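Local coordinates for hypothetical protein ST1625 (Sulfolobus tokodaii, PDB 1WY6) that is of unknown function but folds as an all-helical repeat protein from a hyperthermophilic archaeon, at residues I100-G105 / R136-E141. Residues are numbered along the deposited sequence; the frame is centred on the assembly and turned at random.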
loop_
_atom_site.group_PDB
_atom_site.type_symbol
_atom_site.label_atom_id
_atom_site.label_comp_id
_atom_site.label_asym_id
_atom_site.label_seq_id
_atom_site.Cartn_x
_atom_site.Cartn_y
_atom_site.Cartn_z
ATOM N N ILE A 100 -2.414 -2.852 -8.123
ATOM C CA ILE A 100 -2.938 -4.188 -7.848
ATOM C C ILE A 100 -4.396 -4.120 -7.392
ATOM O O ILE A 100 -5.206 -4.967 -7.770
ATOM C CB ILE A 100 -2.083 -4.913 -6.788
ATOM C CG1 ILE A 100 -0.713 -5.254 -7.389
ATOM C CG2 ILE A 100 -2.777 -6.173 -6.328
ATOM C CD1 ILE A 100 0.325 -5.653 -6.365
ATOM N N LEU A 101 -4.738 -3.118 -6.586
ATOM C CA LEU A 101 -6.121 -2.978 -6.136
ATOM C C LEU A 101 -7.038 -2.759 -7.339
ATOM O O LEU A 101 -8.115 -3.337 -7.411
ATOM C CB LEU A 101 -6.267 -1.812 -5.154
ATOM C CG LEU A 101 -5.641 -2.003 -3.769
ATOM C CD1 LEU A 101 -5.860 -0.766 -2.931
ATOM C CD2 LEU A 101 -6.245 -3.224 -3.091
ATOM N N VAL A 102 -6.603 -1.934 -8.289
ATOM C CA VAL A 102 -7.399 -1.676 -9.487
ATOM C C VAL A 102 -7.589 -2.969 -10.279
ATOM O O VAL A 102 -8.697 -3.297 -10.712
ATOM C CB VAL A 102 -6.711 -0.649 -10.422
ATOM C CG1 VAL A 102 -7.577 -0.417 -11.655
ATOM C CG2 VAL A 102 -6.483 0.673 -9.691
ATOM N N ILE A 103 -6.490 -3.697 -10.454
ATOM C CA ILE A 103 -6.466 -4.944 -11.206
ATOM C C ILE A 103 -7.273 -6.052 -10.539
ATOM O O ILE A 103 -7.735 -6.985 -11.200
ATOM C CB ILE A 103 -5.006 -5.408 -11.396
ATOM C CG1 ILE A 103 -4.253 -4.378 -12.233
ATOM C CG2 ILE A 103 -4.955 -6.760 -12.066
ATOM C CD1 ILE A 103 -2.763 -4.711 -12.414
ATOM N N GLN A 104 -7.427 -5.953 -9.223
ATOM C CA GLN A 104 -8.198 -6.931 -8.474
ATOM C C GLN A 104 -9.661 -6.506 -8.520
ATOM O O GLN A 104 -10.551 -7.247 -8.114
ATOM C CB GLN A 104 -7.716 -6.991 -7.025
ATOM C CG GLN A 104 -6.410 -7.746 -6.831
ATOM C CD GLN A 104 -5.886 -7.644 -5.409
ATOM O OE1 GLN A 104 -4.959 -8.356 -5.024
ATOM N NE2 GLN A 104 -6.469 -6.745 -4.625
ATOM N N GLY A 105 -9.891 -5.300 -9.031
ATOM C CA GLY A 105 -11.239 -4.774 -9.125
ATOM C C GLY A 105 -11.810 -4.433 -7.763
ATOM O O GLY A 105 -13.029 -4.471 -7.570
ATOM N N ARG A 136 -10.637 6.633 -10.949
ATOM C CA ARG A 136 -11.166 6.797 -12.289
ATOM C C ARG A 136 -10.992 5.484 -13.056
ATOM O O ARG A 136 -11.807 5.148 -13.920
ATOM C CB ARG A 136 -10.450 7.959 -12.985
ATOM C CG ARG A 136 -11.218 8.565 -14.138
ATOM C CD ARG A 136 -10.663 9.934 -14.487
ATOM N NE ARG A 136 -11.131 10.965 -13.565
ATOM C CZ ARG A 136 -10.439 12.050 -13.231
ATOM N NH1 ARG A 136 -10.952 12.937 -12.390
ATOM N NH2 ARG A 136 -9.224 12.244 -13.718
ATOM N N ARG A 137 -9.945 4.728 -12.717
ATOM C CA ARG A 137 -9.681 3.444 -13.366
ATOM C C ARG A 137 -10.692 2.360 -12.979
ATOM O O ARG A 137 -10.794 1.345 -13.664
ATOM C CB ARG A 137 -8.263 2.946 -13.046
ATOM C CG ARG A 137 -7.135 3.684 -13.766
ATOM C CD ARG A 137 -5.788 3.006 -13.512
ATOM N NE ARG A 137 -5.752 1.641 -14.043
ATOM C CZ ARG A 137 -4.858 0.713 -13.694
ATOM N NH1 ARG A 137 -3.912 0.993 -12.803
ATOM N NH2 ARG A 137 -4.917 -0.503 -14.232
ATOM N N VAL A 138 -11.422 2.558 -11.882
ATOM C CA VAL A 138 -12.431 1.581 -11.466
ATOM C C VAL A 138 -13.854 2.074 -11.744
ATOM O O VAL A 138 -14.834 1.459 -11.309
ATOM C CB VAL A 138 -12.311 1.182 -9.955
ATOM C CG1 VAL A 138 -11.142 0.225 -9.759
ATOM C CG2 VAL A 138 -12.133 2.408 -9.087
ATOM N N GLY A 139 -13.963 3.183 -12.468
ATOM C CA GLY A 139 -15.269 3.720 -12.817
ATOM C C GLY A 139 -15.879 4.745 -11.878
ATOM O O GLY A 139 -17.055 5.098 -12.026
ATOM N N ASP A 140 -15.091 5.236 -10.925
ATOM C CA ASP A 140 -15.579 6.218 -9.964
ATOM C C ASP A 140 -15.151 7.644 -10.325
ATOM O O ASP A 140 -14.299 8.234 -9.649
ATOM C CB ASP A 140 -15.066 5.885 -8.562
ATOM C CG ASP A 140 -15.745 6.704 -7.481
ATOM O OD1 ASP A 140 -16.330 7.759 -7.807
ATOM O OD2 ASP A 140 -15.688 6.297 -6.303
ATOM N N GLU A 141 -15.750 8.193 -11.378
ATOM C CA GLU A 141 -15.435 9.549 -11.827
ATOM C C GLU A 141 -15.817 10.635 -10.824
ATOM O O GLU A 141 -15.083 11.612 -10.661
ATOM C CB GLU A 141 -16.113 9.845 -13.170
ATOM C CG GLU A 141 -15.316 9.393 -14.390
ATOM C CD GLU A 141 -15.247 7.883 -14.530
ATOM O OE1 GLU A 141 -14.471 7.399 -15.382
ATOM O OE2 GLU A 141 -15.972 7.182 -13.792
#
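Two helices of this helical repeat protein, 92-103 and 125-137, meet at their C-terminal ends through Val102 near the end of one and Arg137 and the adjoining Val138 at the end of the other. Both ends finish in a Schellman motif with a positive-phi glycine: Gly105 N bonds to Val102 O at 2.9 Å, and Gly139 N to Arg136 O at 3.3 Å. The nearest CA atoms across the contact are those of Val102 and Val138, 6.3 Å apart. Val102 CG1, anti to the backbone N (chi1 180°), sits over the centre of one face of the Arg137 guanidinium, 3.6 Å from its CZ. The arginine side chain crosses the valine at about a right angle; a bend at chi3 (63°) helps turn the guanidinium across that methyl. The same CG1 also reaches the base of the arginine, 3.7 Å from Arg137 CB, and packs on Val138 CG1 at 4.1 Å. Beyond this pair, Leu110 of helix 107-117 touches both valines, joining the three helices. Ile103 CG1 approaches Arg137 NH2 obliquely at 4.4 Å. A weak, long ion pair links Arg137 NH1 to Asp99. Between the segments themselves contact is purely van der Waals: a methyl covers one guanidinium face, leaving the in-plane N-H groups able to engage polar partners.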